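Ankyrin repeat domain protein (Legionella pneumophila subsp. pneumophila, PDB 6MCA) is a bacterial ankyrin-repeat effector, probably cysteine protease-like, that interacts with the host LARP7 component of the 7SK snRNP complex. Local coordinates at residues N115-N120 with E177-D182; W386-A391 with L430-K435; Q397-A402 with A408-I413. All coordinates share one frame; numbering follows the deposited sequence.

Contact 1. Residues N115-N120 with E177-D182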
loop_
_atom_site.group_PDB
_atom_site.type_symbol
_atom_site.label_atom_id
_atom_site.label_comp_id
_atom_site.label_asym_id
_atom_site.label_seq_id
_atom_site.Cartn_x
_atom_site.Cartn_y
_atom_site.Cartn_z
ATOM N N ASN A 115 7.140 -7.870 -16.929
ATOM C CA ASN A 115 5.732 -7.644 -16.622
ATOM C C ASN A 115 5.180 -8.688 -15.659
ATOM O O ASN A 115 3.960 -8.861 -15.570
ATOM C CB ASN A 115 4.903 -7.614 -17.906
ATOM C CG ASN A 115 5.214 -6.408 -18.768
ATOM O OD1 ASN A 115 4.840 -5.282 -18.438
ATOM N ND2 ASN A 115 5.900 -6.637 -19.883
ATOM N N ALA A 116 6.051 -9.392 -14.941
ATOM C CA ALA A 116 5.593 -10.348 -13.946
ATOM C C ALA A 116 4.903 -9.619 -12.800
ATOM O O ALA A 116 5.304 -8.519 -12.411
ATOM C CB ALA A 116 6.765 -11.174 -13.416
ATOM N N TYR A 117 3.850 -10.232 -12.268
ATOM C CA TYR A 117 3.119 -9.668 -11.145
ATOM C C TYR A 117 3.015 -10.704 -10.035
ATOM O O TYR A 117 3.085 -11.913 -10.271
ATOM C CB TYR A 117 1.719 -9.178 -11.553
ATOM C CG TYR A 117 0.908 -10.154 -12.377
ATOM C CD1 TYR A 117 1.115 -10.282 -13.745
ATOM C CD2 TYR A 117 -0.078 -10.934 -11.789
ATOM C CE1 TYR A 117 0.370 -11.169 -14.501
ATOM C CE2 TYR A 117 -0.829 -11.821 -12.536
ATOM C CZ TYR A 117 -0.601 -11.935 -13.891
ATOM O OH TYR A 117 -1.345 -12.817 -14.640
ATOM N N THR A 118 2.850 -10.207 -8.813
ATOM C CA THR A 118 2.825 -11.056 -7.634
ATOM C C THR A 118 1.438 -11.665 -7.442
ATOM O O THR A 118 0.528 -11.492 -8.260
ATOM C CB THR A 118 3.247 -10.264 -6.401
ATOM O OG1 THR A 118 2.245 -9.287 -6.095
ATOM C CG2 THR A 118 4.574 -9.562 -6.648
ATOM N N ARG A 119 1.279 -12.387 -6.329
ATOM C CA ARG A 119 0.024 -13.072 -6.038
ATOM C C ARG A 119 -1.148 -12.101 -5.952
ATOM O O ARG A 119 -2.277 -12.461 -6.304
ATOM C CB ARG A 119 0.166 -13.863 -4.737
ATOM C CG ARG A 119 -1.069 -14.628 -4.301
ATOM C CD ARG A 119 -0.781 -15.397 -3.022
ATOM N NE ARG A 119 -0.150 -14.542 -2.019
ATOM C CZ ARG A 119 0.519 -14.994 -0.964
ATOM N NH1 ARG A 119 0.652 -16.299 -0.768
ATOM N NH2 ARG A 119 1.060 -14.140 -0.104
ATOM N N ASN A 120 -0.903 -10.875 -5.498
ATOM C CA ASN A 120 -1.938 -9.854 -5.408
ATOM C C ASN A 120 -2.118 -9.075 -6.704
ATOM O O ASN A 120 -2.984 -8.196 -6.765
ATOM C CB ASN A 120 -1.620 -8.880 -4.270
ATOM C CG ASN A 120 -1.614 -9.552 -2.913
ATOM O OD1 ASN A 120 -2.365 -10.497 -2.671
ATOM N ND2 ASN A 120 -0.762 -9.067 -2.017
ATOM N N GLU A 177 -5.105 -9.441 -20.640
ATOM C CA GLU A 177 -5.976 -10.373 -19.942
ATOM C C GLU A 177 -6.396 -9.802 -18.595
ATOM O O GLU A 177 -5.666 -9.028 -17.971
ATOM C CB GLU A 177 -5.280 -11.721 -19.741
ATOM C CG GLU A 177 -4.370 -12.128 -20.889
ATOM C CD GLU A 177 -3.748 -13.495 -20.683
ATOM O OE1 GLU A 177 -3.931 -14.370 -21.556
ATOM O OE2 GLU A 177 -3.078 -13.697 -19.648
ATOM N N PHE A 178 -7.584 -10.199 -18.150
ATOM C CA PHE A 178 -8.128 -9.709 -16.891
ATOM C C PHE A 178 -7.598 -10.532 -15.723
ATOM O O PHE A 178 -7.577 -11.765 -15.777
ATOM C CB PHE A 178 -9.654 -9.753 -16.914
ATOM C CG PHE A 178 -10.279 -8.751 -17.841
ATOM C CD1 PHE A 178 -10.383 -7.419 -17.475
ATOM C CD2 PHE A 178 -10.772 -9.142 -19.075
ATOM C CE1 PHE A 178 -10.960 -6.494 -18.327
ATOM C CE2 PHE A 178 -11.351 -8.222 -19.930
ATOM C CZ PHE A 178 -11.445 -6.897 -19.555
ATOM N N ILE A 179 -7.168 -9.843 -14.671
ATOM C CA ILE A 179 -6.779 -10.465 -13.414
ATOM C C ILE A 179 -7.595 -9.836 -12.294
ATOM O O ILE A 179 -7.994 -8.668 -12.363
ATOM C CB ILE A 179 -5.267 -10.332 -13.124
ATOM C CG1 ILE A 179 -4.895 -8.870 -12.869
ATOM C CG2 ILE A 179 -4.448 -10.909 -14.270
ATOM C CD1 ILE A 179 -3.512 -8.691 -12.295
ATOM N N GLU A 180 -7.841 -10.626 -11.254
ATOM C CA GLU A 180 -8.637 -10.168 -10.128
ATOM C C GLU A 180 -7.798 -9.328 -9.174
ATOM O O GLU A 180 -6.602 -9.567 -8.983
ATOM C CB GLU A 180 -9.246 -11.354 -9.381
ATOM C CG GLU A 180 -10.579 -11.825 -9.944
ATOM C CD GLU A 180 -11.543 -12.274 -8.864
ATOM O OE1 GLU A 180 -11.125 -12.368 -7.690
ATOM O OE2 GLU A 180 -12.721 -12.532 -9.189
ATOM N N LEU A 181 -8.448 -8.340 -8.565
ATOM C CA LEU A 181 -7.835 -7.445 -7.598
ATOM C C LEU A 181 -8.801 -7.295 -6.437
ATOM O O LEU A 181 -9.986 -7.006 -6.643
ATOM C CB LEU A 181 -7.522 -6.079 -8.226
ATOM C CG LEU A 181 -6.988 -4.952 -7.336
ATOM C CD1 LEU A 181 -5.962 -4.135 -8.098
ATOM C CD2 LEU A 181 -8.111 -4.049 -6.840
ATOM N N ASP A 182 -8.294 -7.494 -5.224
ATOM C CA ASP A 182 -9.110 -7.466 -4.015
ATOM C C ASP A 182 -9.142 -6.039 -3.475
ATOM O O ASP A 182 -8.113 -5.507 -3.046
ATOM C CB ASP A 182 -8.554 -8.441 -2.980
ATOM C CG ASP A 182 -9.433 -8.555 -1.751
ATOM O OD1 ASP A 182 -10.580 -8.060 -1.783
ATOM O OD2 ASP A 182 -8.975 -9.145 -0.749
HETATM O O HOH W 1 -5.236 -8.327 -5.132
#
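Tyr117 and Ile179 carry the dense part of this contact, the two side chains lying alongside and pointing opposite ways. The methyl CG2 of Ile179 comes to 3.7 Å from the phenolic OH of Tyr117 and to 4.0 Å from the ring carbon CZ. The other branch end, Ile179 CD1, lies over one face of the ring, 4.1 Å from Tyr117 CE2. Both side chains hold their gamma atom between the backbone N and the carbonyl carbon (chi1 48° for Tyr117, with CG1 at 67° for Ile179), and this torsion in Ile179 leaves CG2 beside the backbone N, facing the phenol end of the ring. The carbonyl O of Asn115 lies in the ring plane at the edge of Tyr117, while Phe149 meets the same ring nearly at right angles.

Toward Asn120 the contact is loose and wet. The two segments come no closer than 6.7 Å by CA atoms, between Asn120 CA and Leu181 CA, and no direct hydrogen bond joins them. One water spans the gap: it donates to Asn120 O at 2.8 Å and accepts from Asp182 N at 3.2 Å. A tartaric acid molecule, probably from the crystallisation liquor, is hydrogen-bonded to Thr118 OG1 and Asn120 N.

The contact thus sets a loop of the ankyrin region, 115-120, against a two-stranded antiparallel hairpin. Strand 178-182 pairs with strand 168-172 through Ile179 with Ile171 and Leu181 with Val169; helix 147-162 packs against it through Phe149 and Phe153, and Ala116 and Thr118 touch His93 of helix 91-97.

Contact 2. Residues W386-A391 with L430-K435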
loop_
_atom_site.group_PDB
_atom_site.type_symbol
_atom_site.label_atom_id
_atom_site.label_comp_id
_atom_site.label_asym_id
_atom_site.label_seq_id
_atom_site.Cartn_x
_atom_site.Cartn_y
_atom_site.Cartn_z
ATOM N N TRP A 386 -9.733 15.261 -0.988
ATOM C CA TRP A 386 -8.975 15.611 -2.183
ATOM C C TRP A 386 -8.438 14.367 -2.876
ATOM O O TRP A 386 -8.455 14.283 -4.108
ATOM C CB TRP A 386 -7.830 16.558 -1.820
ATOM C CG TRP A 386 -6.950 16.905 -2.982
ATOM C CD1 TRP A 386 -7.058 17.995 -3.795
ATOM C CD2 TRP A 386 -5.829 16.154 -3.466
ATOM N NE1 TRP A 386 -6.076 17.971 -4.754
ATOM C CE2 TRP A 386 -5.308 16.850 -4.574
ATOM C CE3 TRP A 386 -5.217 14.960 -3.070
ATOM C CZ2 TRP A 386 -4.204 16.393 -5.290
ATOM C CZ3 TRP A 386 -4.123 14.508 -3.783
ATOM C CH2 TRP A 386 -3.627 15.222 -4.879
ATOM N N ASP A 387 -7.961 13.386 -2.104
ATOM C CA ASP A 387 -7.412 12.179 -2.715
ATOM C C ASP A 387 -8.507 11.334 -3.354
ATOM O O ASP A 387 -8.300 10.750 -4.427
ATOM C CB ASP A 387 -6.638 11.369 -1.676
ATOM C CG ASP A 387 -5.511 10.561 -2.291
ATOM O OD1 ASP A 387 -4.808 11.098 -3.173
ATOM O OD2 ASP A 387 -5.328 9.391 -1.895
ATOM N N LYS A 388 -9.674 11.249 -2.707
ATOM C CA LYS A 388 -10.825 10.602 -3.333
ATOM C C LYS A 388 -11.101 11.202 -4.707
ATOM O O LYS A 388 -11.172 10.486 -5.719
ATOM C CB LYS A 388 -12.062 10.745 -2.444
ATOM C CG LYS A 388 -12.064 9.908 -1.180
ATOM C CD LYS A 388 -13.376 10.096 -0.432
ATOM C CE LYS A 388 -13.405 9.318 0.871
ATOM N NZ LYS A 388 -14.674 9.548 1.617
ATOM N N ASP A 389 -11.254 12.528 -4.753
ATOM C CA ASP A 389 -11.573 13.182 -6.018
ATOM C C ASP A 389 -10.437 13.051 -7.029
ATOM O O ASP A 389 -10.694 12.940 -8.231
ATOM C CB ASP A 389 -11.919 14.650 -5.773
ATOM C CG ASP A 389 -13.240 14.821 -5.044
ATOM O OD1 ASP A 389 -14.177 14.041 -5.320
ATOM O OD2 ASP A 389 -13.341 15.729 -4.193
ATOM N N ARG A 390 -9.185 13.032 -6.564
ATOM C CA ARG A 390 -8.050 12.879 -7.470
ATOM C C ARG A 390 -8.062 11.509 -8.136
ATOM O O ARG A 390 -7.841 11.395 -9.347
ATOM C CB ARG A 390 -6.740 13.095 -6.707
ATOM C CG ARG A 390 -5.489 13.090 -7.578
ATOM C CD ARG A 390 -4.791 11.731 -7.573
ATOM N NE ARG A 390 -4.279 11.367 -6.254
ATOM C CZ ARG A 390 -3.407 10.388 -6.036
ATOM N NH1 ARG A 390 -2.947 9.669 -7.051
ATOM N NH2 ARG A 390 -2.993 10.125 -4.802
ATOM N N ALA A 391 -8.307 10.454 -7.355
ATOM C CA ALA A 391 -8.368 9.115 -7.933
ATOM C C ALA A 391 -9.534 8.991 -8.907
ATOM O O ALA A 391 -9.395 8.394 -9.989
ATOM C CB ALA A 391 -8.474 8.072 -6.821
ATOM N N LEU A 430 -23.186 13.460 -4.996
ATOM C CA LEU A 430 -23.971 13.685 -6.206
ATOM C C LEU A 430 -23.107 14.245 -7.330
ATOM O O LEU A 430 -23.304 13.899 -8.501
ATOM C CB LEU A 430 -25.144 14.617 -5.907
ATOM C CG LEU A 430 -26.420 13.928 -5.419
ATOM C CD1 LEU A 430 -27.399 14.939 -4.842
ATOM C CD2 LEU A 430 -27.065 13.128 -6.543
ATOM N N GLU A 431 -22.143 15.108 -7.001
ATOM C CA GLU A 431 -21.209 15.586 -8.017
ATOM C C GLU A 431 -20.364 14.441 -8.564
ATOM O O GLU A 431 -20.159 14.330 -9.783
ATOM C CB GLU A 431 -20.317 16.684 -7.438
ATOM C CG GLU A 431 -21.075 17.912 -6.958
ATOM C CD GLU A 431 -20.218 18.838 -6.118
ATOM O OE1 GLU A 431 -20.777 19.773 -5.504
ATOM O OE2 GLU A 431 -18.988 18.632 -6.068
ATOM N N ARG A 432 -19.863 13.578 -7.675
ATOM C CA ARG A 432 -19.125 12.401 -8.128
ATOM C C ARG A 432 -20.006 11.498 -8.985
ATOM O O ARG A 432 -19.546 10.932 -9.986
ATOM C CB ARG A 432 -18.571 11.631 -6.931
ATOM C CG ARG A 432 -17.661 12.449 -6.030
ATOM C CD ARG A 432 -16.860 11.558 -5.095
ATOM N NE ARG A 432 -15.965 12.332 -4.241
ATOM C CZ ARG A 432 -16.062 12.391 -2.916
ATOM N NH1 ARG A 432 -17.016 11.718 -2.289
ATOM N NH2 ARG A 432 -15.203 13.124 -2.219
ATOM N N ALA A 433 -21.281 11.364 -8.616
ATOM C CA ALA A 433 -22.203 10.542 -9.388
ATOM C C ALA A 433 -22.447 11.133 -10.769
ATOM O O ALA A 433 -22.581 10.394 -11.745
ATOM C CB ALA A 433 -23.522 10.380 -8.632
ATOM N N GLU A 434 -22.522 12.461 -10.869
ATOM C CA GLU A 434 -22.635 13.102 -12.176
ATOM C C GLU A 434 -21.402 12.812 -13.025
ATOM O O GLU A 434 -21.511 12.431 -14.202
ATOM C CB GLU A 434 -22.827 14.610 -12.002
ATOM C CG GLU A 434 -23.549 15.290 -13.152
ATOM C CD GLU A 434 -25.048 15.068 -13.111
ATOM O OE1 GLU A 434 -25.547 14.217 -13.876
ATOM O OE2 GLU A 434 -25.727 15.747 -12.311
ATOM N N LYS A 435 -20.216 12.993 -12.434
ATOM C CA LYS A 435 -18.971 12.659 -13.121
ATOM C C LYS A 435 -18.991 11.230 -13.650
ATOM O O LYS A 435 -18.575 10.971 -14.786
ATOM C CB LYS A 435 -17.783 12.844 -12.176
ATOM C CG LYS A 435 -17.341 14.276 -11.942
ATOM C CD LYS A 435 -16.004 14.290 -11.212
ATOM C CE LYS A 435 -15.693 15.651 -10.619
ATOM N NZ LYS A 435 -14.492 15.598 -9.739
#
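The guanidinium of Arg432 has the CB of Lys388 over one face and the carboxylate of Asp389 at its edge, so a single flat group gathers both contributions from the facing helix. Lys388 CB is 3.9 Å from Arg432 NH2. This is an interhelical salt bridge between two helices of an all-helical C-terminal region, 373-399 and 427-440, whose segments approach to 7.9 Å between Asp389 CA and Arg432 CA.

The bridge is made chiefly by one N-H. Arg432 NE donates to Asp389 OD1 over 2.7 Å, nearly straight at 167°, and the oxygen lies only 7° out of the guanidinium plane. The carboxylate does not return this alignment: its plane is turned 42° from that of the guanidinium, and OD1 is met on its syn side but out of the carboxylate plane. Arg432 NH2 adds a weak, bent bond to the same oxygen, making the grip forked on OD1 instead of a two-oxygen, two-nitrogen pair. An arm extended from CG to NE carries the arginine across the gap, where it meets the Asp389 side chain at about a right angle.

Outside the segments, Glu385 binds both Arg432 NH2 and Lys388 NZ, and probably offsets the two like charges there. Lys435 NZ has its salt bridge with Asp393, one turn along the first helix. On the far side of helix 373-399, the indole of Trp386 carries Arg390 CB over one face and meets Phe202 edge-to-face, while Arg390 NH2 is bonded to the syn lone pair of Asp387 OD1 at 2.6 Å.

Contact 3. Residues Q397-A402 with A408-I413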
loop_
_atom_site.group_PDB
_atom_site.type_symbol
_atom_site.label_atom_id
_atom_site.label_comp_id
_atom_site.label_asym_id
_atom_site.label_seq_id
_atom_site.Cartn_x
_atom_site.Cartn_y
_atom_site.Cartn_z
ATOM N N GLN A 397 -10.220 10.440 -16.575
ATOM C CA GLN A 397 -9.316 10.868 -17.637
ATOM C C GLN A 397 -8.761 9.676 -18.405
ATOM O O GLN A 397 -8.662 9.717 -19.637
ATOM C CB GLN A 397 -8.178 11.706 -17.054
ATOM C CG GLN A 397 -7.078 12.036 -18.048
ATOM C CD GLN A 397 -6.003 12.925 -17.453
ATOM O OE1 GLN A 397 -6.259 14.078 -17.102
ATOM N NE2 GLN A 397 -4.792 12.392 -17.337
ATOM N N ARG A 398 -8.395 8.603 -17.700
ATOM C CA ARG A 398 -7.835 7.441 -18.376
ATOM C C ARG A 398 -8.874 6.681 -19.188
ATOM O O ARG A 398 -8.498 5.948 -20.108
ATOM C CB ARG A 398 -7.182 6.500 -17.362
ATOM C CG ARG A 398 -5.912 7.051 -16.746
ATOM C CD ARG A 398 -5.425 6.176 -15.608
ATOM N NE ARG A 398 -4.300 6.785 -14.907
ATOM C CZ ARG A 398 -3.803 6.338 -13.759
ATOM N NH1 ARG A 398 -4.333 5.268 -13.180
ATOM N NH2 ARG A 398 -2.778 6.958 -13.191
ATOM N N PHE A 399 -10.164 6.829 -18.867
ATOM C CA PHE A 399 -11.187 6.103 -19.619
ATOM C C PHE A 399 -11.154 6.453 -21.104
ATOM O O PHE A 399 -11.249 5.565 -21.959
ATOM C CB PHE A 399 -12.574 6.385 -19.044
ATOM C CG PHE A 399 -13.693 5.791 -19.855
ATOM C CD1 PHE A 399 -14.027 4.453 -19.722
ATOM C CD2 PHE A 399 -14.407 6.567 -20.755
ATOM C CE1 PHE A 399 -15.052 3.901 -20.469
ATOM C CE2 PHE A 399 -15.433 6.020 -21.505
ATOM C CZ PHE A 399 -15.755 4.686 -21.361
ATOM N N TYR A 400 -11.023 7.741 -21.433
ATOM C CA TYR A 400 -11.109 8.162 -22.827
ATOM C C TYR A 400 -9.863 7.811 -23.630
ATOM O O TYR A 400 -9.905 7.855 -24.863
ATOM C CB TYR A 400 -11.370 9.668 -22.905
ATOM C CG TYR A 400 -12.660 10.097 -22.240
ATOM C CD1 TYR A 400 -13.880 9.954 -22.889
ATOM C CD2 TYR A 400 -12.658 10.640 -20.963
ATOM C CE1 TYR A 400 -15.062 10.344 -22.284
ATOM C CE2 TYR A 400 -13.833 11.031 -20.350
ATOM C CZ TYR A 400 -15.031 10.882 -21.014
ATOM O OH TYR A 400 -16.203 11.271 -20.407
ATOM N N LEU A 401 -8.763 7.463 -22.966
ATOM C CA LEU A 401 -7.520 7.104 -23.637
ATOM C C LEU A 401 -7.263 5.604 -23.633
ATOM O O LEU A 401 -6.191 5.169 -24.066
ATOM C CB LEU A 401 -6.340 7.826 -22.980
ATOM C CG LEU A 401 -6.318 9.354 -22.989
ATOM C CD1 LEU A 401 -5.535 9.877 -21.794
ATOM C CD2 LEU A 401 -5.720 9.871 -24.285
ATOM N N ALA A 402 -8.217 4.806 -23.167
ATOM C CA ALA A 402 -7.970 3.411 -22.838
ATOM C C ALA A 402 -8.399 2.470 -23.959
ATOM O O ALA A 402 -9.220 2.805 -24.817
ATOM C CB ALA A 402 -8.696 3.033 -21.543
ATOM N N ALA A 408 -13.401 -1.299 -20.039
ATOM C CA ALA A 408 -14.336 -2.115 -19.269
ATOM C C ALA A 408 -13.946 -2.160 -17.798
ATOM O O ALA A 408 -14.805 -2.059 -16.912
ATOM C CB ALA A 408 -14.402 -3.527 -19.850
ATOM N N SER A 409 -12.648 -2.303 -17.518
ATOM C CA SER A 409 -12.185 -2.322 -16.132
ATOM C C SER A 409 -12.489 -1.000 -15.431
ATOM O O SER A 409 -12.987 -0.980 -14.296
ATOM C CB SER A 409 -10.688 -2.625 -16.087
ATOM O OG SER A 409 -10.177 -2.469 -14.776
ATOM N N ILE A 410 -12.195 0.118 -16.096
ATOM C CA ILE A 410 -12.434 1.429 -15.503
ATOM C C ILE A 410 -13.926 1.658 -15.292
ATOM O O ILE A 410 -14.341 2.234 -14.280
ATOM C CB ILE A 410 -11.801 2.529 -16.375
ATOM C CG1 ILE A 410 -10.274 2.412 -16.345
ATOM C CG2 ILE A 410 -12.235 3.910 -15.908
ATOM C CD1 ILE A 410 -9.567 3.320 -17.327
ATOM N N ALA A 411 -14.758 1.205 -16.234
ATOM C CA ALA A 411 -16.200 1.339 -16.067
ATOM C C ALA A 411 -16.696 0.516 -14.885
ATOM O O ALA A 411 -17.572 0.962 -14.137
ATOM C CB ALA A 411 -16.919 0.928 -17.352
ATOM N N ALA A 412 -16.145 -0.687 -14.701
ATOM C CA ALA A 412 -16.509 -1.490 -13.537
ATOM C C ALA A 412 -16.117 -0.790 -12.241
ATOM O O ALA A 412 -16.886 -0.781 -11.273
ATOM C CB ALA A 412 -15.854 -2.868 -13.624
ATOM N N ILE A 413 -14.924 -0.191 -12.208
ATOM C CA ILE A 413 -14.487 0.524 -11.009
ATOM C C ILE A 413 -15.406 1.708 -10.723
ATOM O O ILE A 413 -15.804 1.946 -9.573
ATOM C CB ILE A 413 -13.020 0.968 -11.156
ATOM C CG1 ILE A 413 -12.107 -0.248 -11.317
ATOM C CG2 ILE A 413 -12.588 1.799 -9.956
ATOM C CD1 ILE A 413 -10.682 0.104 -11.686
#
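Ile410 meets Arg398, Phe399 and Ala402 through its two branches, and the contact is van der Waals throughout, methyls against backbone atoms as well as side-chain carbons; no hydrogen bond links the two segments. The longer branch does most of the work. Its methyl, Ile410 CD1, sits 3.9 Å from the backbone N of Phe399 and equally far from the carbonyl carbon of Arg398, and it also lies 4.0 Å from Arg398 CB. The same methyl reaches Ala402 CB at 4.3 Å, so one carbon touches both the Arg398-Phe399 peptide and the far end of the turn. The shorter branch, Ile410 CG2, rests against Phe399 CB at 4.0 Å and approaches the phenyl ring obliquely. With CG1 anti to the carbonyl carbon (chi1 -67°) and CD1 extended beyond it (chi2 172°), the isoleucine sets CD1 against the Arg398-Phe399 peptide and CG2 against Phe399 CB.

Backbone hydrogen bonds mark the turn: Leu401 N to Arg398 O, and a weak one from Ala402 N to Phe399 O. The arrangement is an alpha-alpha hairpin, two consecutive antiparallel helices joined by a short connection: a type I beta turn runs from Phe399 to Ala402, and helix 404-421 starts soon after. The segments come to 6.4 Å between Phe399 CA and Ile410 CA.

Aromatic and charged interactions surround this apolar centre. The Phe399 ring meets Tyr445 edge-to-face and makes a cation-pi contact with Lys407; its CD2 also lies over the centre of the Tyr400 ring. Arg398, by contrast, sends its guanidinium away from Ile410, an extended arm ending in a weak hydrogen bond from NH1 to Leu151 O of helix 147-162. On helix 404-421, Ser409 OG bonds to Asp170 O of strand 168-172.

In the fold
Contacts 2 and 3 share helix 373-399, with centres 15 Å apart: the salt bridge of contact 2 joins it to helix 427-440, while contact 3 lies toward its C-terminal end and packs it on helix 404-421, within the chain span that contact 2 brackets. Contact 1 precedes both in sequence. Its centre is 17 Å from that of contact 3, with nearest atoms about 4 Å apart, and 26 Å from that of contact 2. Helix 147-162 neighbours all three, and strand 168-172 borders contacts 1 and 3, connecting the ankyrin side to the C-terminal helices. Tartaric acid lies beside contact 1, about 3 Å from the Asn120 side chain.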